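Penicillin binding protein 2X (Streptococcus thermophilus, PDB 5U47) probably acts as a transpeptidase that cross-links peptidoglycan strands in the septal cell wall, and is a target that beta-lactams acylate. Local coordinates at residues Thr58-Pro63 against Asn200-Thr205; Gly147-Glu152 against Thr220-Pro225; Gly256-Thr261 against Asn284-Ala289. The protein carries 1 engineered substitution. All coordinates share one frame; numbering follows the deposited sequence.

Contact 1 lies far out in the N-terminal domain, its centre 48 Å from the centre of the chain. Contacts 2 and 3 are buried near the middle of the molecule, with centres 11 Å apart. They also touch: Thr221 and Ser223 of contact 2 are probably hydrogen-bonded to the backbone of Ile258 and Leu259 of contact 3. Both therefore involve strand 258-264, which contact 1 never approaches. The chemistry follows the place in the fold. Contact 1 is small and only partly buried, and pairs two turns through a tyrosine with a polar end. Contact 2 packs a phenylalanine edge against a helix start. Contact 3 brings a leucine methyl against an isoleucine methyl and a threonine hydroxyl at a beta sheet.

Contact 1 (Thr58-Pro63 against Asn200-Thr205); sequences TSYVSP and NTLLGT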
loop_
_atom_site.group_PDB
_atom_site.type_symbol
_atom_site.label_atom_id
_atom_site.label_comp_id
_atom_site.label_asym_id
_atom_site.label_seq_id
_atom_site.Cartn_x
_atom_site.Cartn_y
_atom_site.Cartn_z
ATOM N N THR A 58 -16.066 34.399 39.938
ATOM C CA THR A 58 -16.089 34.430 41.397
ATOM C C THR A 58 -16.957 33.286 41.965
ATOM O O THR A 58 -16.962 33.034 43.184
ATOM C CB THR A 58 -16.541 35.811 41.936
ATOM O OG1 THR A 58 -17.811 36.163 41.381
ATOM C CG2 THR A 58 -15.528 36.877 41.562
ATOM N N SER A 59 -17.699 32.607 41.084
ATOM C CA SER A 59 -18.500 31.444 41.492
ATOM C C SER A 59 -17.664 30.163 41.586
ATOM O O SER A 59 -18.132 29.167 42.136
ATOM C CB SER A 59 -19.682 31.209 40.539
ATOM O OG SER A 59 -20.615 32.272 40.613
ATOM N N TYR A 60 -16.438 30.185 41.068
ATOM C CA TYR A 60 -15.585 28.990 41.083
ATOM C C TYR A 60 -14.892 28.819 42.444
ATOM O O TYR A 60 -13.713 29.124 42.614
ATOM C CB TYR A 60 -14.585 29.050 39.921
ATOM C CG TYR A 60 -13.799 27.777 39.667
ATOM C CD1 TYR A 60 -14.440 26.618 39.232
ATOM C CD2 TYR A 60 -12.401 27.759 39.773
ATOM C CE1 TYR A 60 -13.719 25.450 38.967
ATOM C CE2 TYR A 60 -11.669 26.609 39.502
ATOM C CZ TYR A 60 -12.330 25.453 39.104
ATOM O OH TYR A 60 -11.603 24.310 38.832
ATOM N N VAL A 61 -15.658 28.322 43.410
ATOM C CA VAL A 61 -15.174 28.104 44.765
ATOM C C VAL A 61 -15.480 26.682 45.223
ATOM O O VAL A 61 -16.377 26.029 44.680
ATOM C CB VAL A 61 -15.833 29.098 45.753
ATOM C CG1 VAL A 61 -15.566 30.530 45.319
ATOM C CG2 VAL A 61 -17.341 28.848 45.889
ATOM N N SER A 62 -14.735 26.215 46.222
ATOM C CA SER A 62 -14.959 24.888 46.802
ATOM C C SER A 62 -16.215 24.958 47.670
ATOM O O SER A 62 -16.732 26.049 47.910
ATOM C CB SER A 62 -13.769 24.462 47.683
ATOM O OG SER A 62 -13.788 25.107 48.961
ATOM N N PRO A 63 -16.705 23.800 48.158
ATOM C CA PRO A 63 -17.865 23.806 49.058
ATOM C C PRO A 63 -17.701 24.681 50.324
ATOM O O PRO A 63 -18.712 25.138 50.871
ATOM C CB PRO A 63 -18.023 22.330 49.421
ATOM C CG PRO A 63 -17.531 21.607 48.214
ATOM C CD PRO A 63 -16.405 22.439 47.667
ATOM N N ASN A 200 -21.738 24.614 29.861
ATOM C CA ASN A 200 -20.539 24.645 29.009
ATOM C C ASN A 200 -19.317 24.075 29.725
ATOM O O ASN A 200 -19.062 24.396 30.883
ATOM C CB ASN A 200 -20.230 26.074 28.564
ATOM C CG ASN A 200 -21.387 26.722 27.826
ATOM O OD1 ASN A 200 -22.016 26.104 26.969
ATOM N ND2 ASN A 200 -21.662 27.982 28.148
ATOM N N THR A 201 -18.552 23.255 29.009
ATOM C CA THR A 201 -17.365 22.602 29.557
ATOM C C THR A 201 -16.220 23.569 29.885
ATOM O O THR A 201 -15.841 24.379 29.049
ATOM C CB THR A 201 -16.827 21.559 28.549
ATOM O OG1 THR A 201 -17.862 20.626 28.239
ATOM C CG2 THR A 201 -15.639 20.803 29.110
ATOM N N LEU A 202 -15.683 23.472 31.105
ATOM C CA LEU A 202 -14.531 24.267 31.539
ATOM C C LEU A 202 -13.311 23.434 31.188
ATOM O O LEU A 202 -13.163 22.323 31.681
ATOM C CB LEU A 202 -14.562 24.527 33.045
ATOM C CG LEU A 202 -15.776 25.278 33.603
ATOM C CD1 LEU A 202 -15.648 25.450 35.108
ATOM C CD2 LEU A 202 -15.937 26.634 32.927
ATOM N N LEU A 203 -12.441 23.960 30.332
ATOM C CA LEU A 203 -11.275 23.205 29.882
ATOM C C LEU A 203 -10.119 23.199 30.890
ATOM O O LEU A 203 -9.935 24.146 31.670
ATOM C CB LEU A 203 -10.820 23.714 28.511
ATOM C CG LEU A 203 -11.862 23.557 27.389
ATOM C CD1 LEU A 203 -11.423 24.290 26.131
ATOM C CD2 LEU A 203 -12.152 22.091 27.084
ATOM N N GLY A 204 -9.374 22.089 30.883
ATOM C CA GLY A 204 -8.223 21.895 31.765
ATOM C C GLY A 204 -8.521 21.432 33.184
ATOM O O GLY A 204 -7.594 21.174 33.948
ATOM N N THR A 205 -9.803 21.280 33.513
ATOM C CA THR A 205 -10.250 20.904 34.862
ATOM C C THR A 205 -10.520 19.416 35.095
ATOM O O THR A 205 -10.802 19.021 36.224
ATOM C CB THR A 205 -11.575 21.633 35.187
ATOM O OG1 THR A 205 -12.571 21.291 34.199
ATOM C CG2 THR A 205 -11.362 23.120 35.214
#
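Two tight turns of the N-terminal domain meet here through Tyr60, the centre of an inverse gamma turn, and Leu202 and Thr205, the two ends of a type II beta turn. The gamma turn is closed by Val61 N bonding to Ser59 O. The tyrosine ring spans the gap between the loops. Its CG lies anti to the backbone N (chi1 -170°), which carries the ring toward the beta turn. Tyr60 CE1 approaches Leu202 CD1 at 4.3 Å, and the methyl meets the ring obliquely. Further out, Tyr60 OH lies 3.8 Å from Thr205 CG2, where the two side chains run past each other in opposite directions. Thr205 turns its hydroxyl back into its own turn. Thr205 OG1 bonds to Leu202 O at 2.8 Å, arriving from above the carbonyl plane. Thr205 OG1 is also hydrogen-bonded to Glu194 N. The Glu194 carboxylate takes the Tyr60 hydroxyl, and Ile55 of strand 42-55 touches both Tyr60 and Thr205. No hydrogen bond runs directly between the two loops. Across the gap there are only van der Waals touches, one of them made by the tyrosine oxygen, so polar fixing of the tyrosine end comes through Glu194, which also binds the beta turn.

Contact 2 (Gly147-Glu152 against Thr220-Pro225); sequences GTFASE and TTLSAP
The two backbones stay well apart, with CA of Phe149 8.5 Å from CA of Ala224, and each segment passes from loop into a helix. Ala150 is the N-cap of helix 151-154, and Ser223 is the N-cap of helix 224-241, with its side chain capping a backbone N of that helix. The contact thus joins a loop of the N-terminal domain to the start of the long helix that packs on the transpeptidase sheet. Phe149 does most of the work. A chi1 of 177° swings its ring away from the backbone N and out to Ala224, with the ring edge leading. Ala224 CA lies in the ring plane, 3.7 Å from Phe149 CZ. Ala224 CB is 3.8 Å from Phe149 CZ. Leu222 lies beside both Phe149 and Ala150, with its CD1 oblique to the ring. Leu222 CD1 sits 4.0 Å from Ala150 CB. Ala150 has left-handed backbone angles (phi 40°, psi 45°), and its CB points to the leucine while its N is bonded to Glu231 of helix 224-241. Gln227 of the same helix touches Phe149, Ala150 and Leu222, and Leu43 of strand 42-55 also packs on Phe149. All four touching residues are buried, and no hydrogen bond links the two segments directly. The one polar touch is at the ring edge: Phe149 CE2 lies 3.6 Å from Ala224 O, near the ring plane, and that oxygen is also hydrogen-bonded to Thr228 OG1.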
loop_
_atom_site.group_PDB
_atom_site.type_symbol
_atom_site.label_atom_id
_atom_site.label_comp_id
_atom_site.label_asym_id
_atom_site.label_seq_id
_atom_site.Cartn_x
_atom_site.Cartn_y
_atom_site.Cartn_z
ATOM N N GLY A 147 8.465 14.598 6.249
ATOM C CA GLY A 147 7.955 15.554 5.245
ATOM C C GLY A 147 7.399 14.867 3.983
ATOM O O GLY A 147 6.414 14.109 4.062
ATOM N N THR A 148 8.013 15.162 2.829
ATOM C CA THR A 148 7.628 14.542 1.545
ATOM C C THR A 148 8.273 13.158 1.481
ATOM O O THR A 148 9.446 13.005 1.094
ATOM C CB THR A 148 8.041 15.439 0.374
ATOM O OG1 THR A 148 7.416 16.729 0.547
ATOM C CG2 THR A 148 7.619 14.838 -0.931
ATOM N N PHE A 149 7.498 12.158 1.879
ATOM C CA PHE A 149 7.989 10.800 2.065
ATOM C C PHE A 149 6.792 9.870 2.060
ATOM O O PHE A 149 5.994 9.887 2.998
ATOM C CB PHE A 149 8.715 10.762 3.434
ATOM C CG PHE A 149 9.236 9.407 3.859
ATOM C CD1 PHE A 149 8.388 8.442 4.373
ATOM C CD2 PHE A 149 10.599 9.138 3.824
ATOM C CE1 PHE A 149 8.875 7.204 4.779
ATOM C CE2 PHE A 149 11.100 7.918 4.243
ATOM C CZ PHE A 149 10.236 6.955 4.735
ATOM N N ALA A 150 6.660 9.068 1.000
ATOM C CA ALA A 150 5.530 8.112 0.839
ATOM C C ALA A 150 4.230 8.724 1.309
ATOM O O ALA A 150 3.425 8.073 1.980
ATOM C CB ALA A 150 5.814 6.866 1.628
ATOM N N SER A 151 4.002 9.964 0.921
ATOM C CA SER A 151 2.871 10.708 1.466
ATOM C C SER A 151 1.514 10.111 1.160
ATOM O O SER A 151 0.694 9.908 2.076
ATOM C CB SER A 151 2.952 12.177 1.043
ATOM O OG SER A 151 4.085 12.779 1.645
ATOM N N GLU A 152 1.267 9.821 -0.111
ATOM C CA GLU A 152 0.002 9.196 -0.481
ATOM C C GLU A 152 -0.176 7.814 0.181
ATOM O O GLU A 152 -1.275 7.455 0.583
ATOM C CB GLU A 152 -0.170 9.134 -2.008
ATOM C CG GLU A 152 -0.447 10.502 -2.630
ATOM C CD GLU A 152 0.750 11.441 -2.732
ATOM O OE1 GLU A 152 1.947 11.053 -2.478
ATOM O OE2 GLU A 152 0.479 12.606 -3.093
ATOM N N THR A 220 5.610 -0.688 9.169
ATOM C CA THR A 220 5.436 -0.976 7.772
ATOM C C THR A 220 6.662 -1.704 7.241
ATOM O O THR A 220 7.696 -1.829 7.932
ATOM C CB THR A 220 5.194 0.297 6.943
ATOM O OG1 THR A 220 6.364 1.121 6.955
ATOM C CG2 THR A 220 4.012 1.058 7.478
ATOM N N THR A 221 6.546 -2.192 6.009
ATOM C CA THR A 221 7.646 -2.883 5.341
ATOM C C THR A 221 8.638 -1.912 4.722
ATOM O O THR A 221 9.706 -2.322 4.257
ATOM C CB THR A 221 7.100 -3.790 4.210
ATOM O OG1 THR A 221 6.255 -3.018 3.368
ATOM C CG2 THR A 221 6.319 -4.929 4.796
ATOM N N LEU A 222 8.285 -0.625 4.689
ATOM C CA LEU A 222 9.149 0.390 4.074
ATOM C C LEU A 222 10.517 0.521 4.747
ATOM O O LEU A 222 10.659 0.290 5.928
ATOM C CB LEU A 222 8.499 1.776 4.082
ATOM C CG LEU A 222 7.160 2.044 3.403
ATOM C CD1 LEU A 222 6.823 3.521 3.572
ATOM C CD2 LEU A 222 7.141 1.668 1.935
ATOM N N SER A 223 11.516 0.837 3.931
ATOM C CA SER A 223 12.858 1.144 4.370
ATOM C C SER A 223 13.002 2.640 4.222
ATOM O O SER A 223 13.062 3.143 3.082
ATOM C CB SER A 223 13.862 0.457 3.468
ATOM O OG SER A 223 15.175 0.933 3.706
ATOM N N ALA A 224 13.026 3.368 5.338
ATOM C CA ALA A 224 13.168 4.827 5.250
ATOM C C ALA A 224 14.354 5.306 4.414
ATOM O O ALA A 224 14.178 6.218 3.593
ATOM C CB ALA A 224 13.144 5.487 6.631
ATOM N N PRO A 225 15.557 4.692 4.580
ATOM C CA PRO A 225 16.694 5.117 3.749
ATOM C C PRO A 225 16.438 4.949 2.255
ATOM O O PRO A 225 16.724 5.855 1.457
ATOM C CB PRO A 225 17.841 4.181 4.196
ATOM C CG PRO A 225 17.459 3.726 5.572
ATOM C CD PRO A 225 15.961 3.734 5.624
#

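Contact 3 (Gly256-Thr261 against Asn284-Ala289); sequences GEILAT and NRLYEA
Ile258 and Thr261 both point at Leu286, although they stand three residues apart on one strand. A classic beta bulge between them explains this: Leu259 and Ala260 both face Val250 of the neighbouring strand, and the extra residue restores the side of the sheet. The two side chains then share one methyl of the leucine. Leu286 CD2 lies 4.4 Å from Ile258 CD1 and 4.2 Å from Thr261 OG1. With chi1 at 180°, the Leu286 side chain stretches out toward the strand. Ile258 is extended to meet it (chi2 167°), so that contact is methyl to methyl. The threonine oxygen has its polar partner in Thr249 OG1, and the leucine methyl is only a packing neighbour. Strand 258-264 is one of the two edge strands, within this chain, of the five-stranded antiparallel sheet of the transpeptidase domain, a fold shared with beta-lactamases. Helix 224-241 packs against the sheet through Ala260. Leu286 also touches Gln416 and Leu420 of helix 416-427. The loop 284-289 shapes itself around Asn284. Asn284 OD1 accepts from Leu286 N at 2.9 Å, an Asx turn, with the donor tilted 24° from the carbonyl plane. A weak bond from Tyr287 N reaches the same oxygen. Asn284 O takes two further donors, Glu288 N and Ala289 N, each at 3.0 Å and from opposite faces of its plane.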
loop_
_atom_site.group_PDB
_atom_site.type_symbol
_atom_site.label_atom_id
_atom_site.label_comp_id
_atom_site.label_asym_id
_atom_site.label_seq_id
_atom_site.Cartn_x
_atom_site.Cartn_y
_atom_site.Cartn_z
ATOM N N GLY A 256 7.573 -10.412 -1.288
ATOM C CA GLY A 256 6.425 -9.568 -1.621
ATOM C C GLY A 256 6.323 -8.280 -0.804
ATOM O O GLY A 256 5.378 -7.503 -0.982
ATOM N N GLU A 257 7.275 -8.047 0.098
ATOM C CA GLU A 257 7.270 -6.835 0.929
ATOM C C GLU A 257 7.521 -5.602 0.096
ATOM O O GLU A 257 8.438 -5.598 -0.743
ATOM C CB GLU A 257 8.376 -6.898 1.982
ATOM C CG GLU A 257 8.219 -7.933 3.078
ATOM C CD GLU A 257 9.537 -8.095 3.821
ATOM O OE1 GLU A 257 10.452 -8.780 3.257
ATOM O OE2 GLU A 257 9.668 -7.504 4.927
ATOM N N ILE A 258 6.729 -4.558 0.327
ATOM C CA ILE A 258 6.905 -3.272 -0.359
ATOM C C ILE A 258 7.952 -2.456 0.426
ATOM O O ILE A 258 7.679 -1.982 1.519
ATOM C CB ILE A 258 5.573 -2.528 -0.501
ATOM C CG1 ILE A 258 4.633 -3.356 -1.402
ATOM C CG2 ILE A 258 5.790 -1.132 -1.063
ATOM C CD1 ILE A 258 3.178 -2.910 -1.386
ATOM N N LEU A 259 9.126 -2.284 -0.170
ATOM C CA LEU A 259 10.260 -1.615 0.472
ATOM C C LEU A 259 10.276 -0.116 0.256
ATOM O O LEU A 259 10.834 0.617 1.065
ATOM C CB LEU A 259 11.565 -2.234 -0.003
ATOM C CG LEU A 259 11.676 -3.740 0.257
ATOM C CD1 LEU A 259 12.958 -4.330 -0.307
ATOM C CD2 LEU A 259 11.596 -4.010 1.736
ATOM N N ALA A 260 9.694 0.336 -0.845
ATOM C CA ALA A 260 9.568 1.750 -1.086
ATOM C C ALA A 260 8.479 1.994 -2.101
ATOM O O ALA A 260 8.302 1.209 -3.032
ATOM C CB ALA A 260 10.888 2.332 -1.566
ATOM N N THR A 261 7.723 3.071 -1.929
ATOM C CA THR A 261 6.658 3.356 -2.885
ATOM C C THR A 261 6.364 4.837 -2.907
ATOM O O THR A 261 6.288 5.469 -1.864
ATOM C CB THR A 261 5.387 2.522 -2.592
ATOM O OG1 THR A 261 4.443 2.688 -3.655
ATOM C CG2 THR A 261 4.753 2.872 -1.263
ATOM N N ASN A 284 -4.880 7.439 -5.634
ATOM C CA ASN A 284 -3.731 6.657 -5.172
ATOM C C ASN A 284 -3.266 5.763 -6.314
ATOM O O ASN A 284 -4.024 4.914 -6.807
ATOM C CB ASN A 284 -4.076 5.858 -3.917
ATOM C CG ASN A 284 -2.858 5.211 -3.290
ATOM O OD1 ASN A 284 -2.254 4.305 -3.880
ATOM N ND2 ASN A 284 -2.487 5.666 -2.092
ATOM N N ARG A 285 -2.020 5.949 -6.737
ATOM C CA ARG A 285 -1.508 5.186 -7.864
ATOM C C ARG A 285 -1.101 3.766 -7.567
ATOM O O ARG A 285 -0.859 3.023 -8.499
ATOM C CB ARG A 285 -0.320 5.868 -8.512
ATOM C CG ARG A 285 -0.538 7.326 -8.796
ATOM C CD ARG A 285 -0.075 7.671 -10.197
ATOM N NE ARG A 285 -1.179 7.437 -11.109
ATOM C CZ ARG A 285 -2.189 8.282 -11.294
ATOM N NH1 ARG A 285 -2.251 9.426 -10.622
ATOM N NH2 ARG A 285 -3.145 7.975 -12.152
ATOM N N LEU A 286 -0.989 3.395 -6.289
ATOM C CA LEU A 286 -0.637 2.029 -5.963
ATOM C C LEU A 286 -1.844 1.096 -6.086
ATOM O O LEU A 286 -1.720 -0.005 -6.617
ATOM C CB LEU A 286 -0.051 1.933 -4.551
ATOM C CG LEU A 286 0.363 0.537 -4.072
ATOM C CD1 LEU A 286 1.381 -0.119 -5.011
ATOM C CD2 LEU A 286 0.900 0.612 -2.672
ATOM N N TYR A 287 -3.004 1.524 -5.598
ATOM C CA TYR A 287 -4.156 0.613 -5.572
ATOM C C TYR A 287 -5.524 1.135 -6.007
ATOM O O TYR A 287 -6.482 0.352 -6.030
ATOM C CB TYR A 287 -4.280 -0.004 -4.152
ATOM C CG TYR A 287 -4.398 1.021 -3.076
ATOM C CD1 TYR A 287 -5.625 1.581 -2.752
ATOM C CD2 TYR A 287 -3.274 1.466 -2.396
ATOM C CE1 TYR A 287 -5.738 2.547 -1.758
ATOM C CE2 TYR A 287 -3.372 2.424 -1.416
ATOM C CZ TYR A 287 -4.620 2.956 -1.097
ATOM O OH TYR A 287 -4.713 3.929 -0.143
ATOM N N GLU A 288 -5.636 2.418 -6.343
ATOM C CA GLU A 288 -6.921 2.981 -6.773
ATOM C C GLU A 288 -6.989 3.180 -8.266
ATOM O O GLU A 288 -7.965 2.782 -8.905
ATOM C CB GLU A 288 -7.206 4.312 -6.076
ATOM C CG GLU A 288 -7.447 4.180 -4.594
ATOM C CD GLU A 288 -7.822 5.489 -3.943
ATOM O OE1 GLU A 288 -7.532 6.552 -4.543
ATOM O OE2 GLU A 288 -8.398 5.442 -2.829
ATOM N N ALA A 289 -5.960 3.815 -8.823
ATOM C CA ALA A 289 -5.923 4.092 -10.263
ATOM C C ALA A 289 -6.023 2.810 -11.110
ATOM O O ALA A 289 -5.335 1.840 -10.831
ATOM C CB ALA A 289 -4.629 4.822 -10.625
#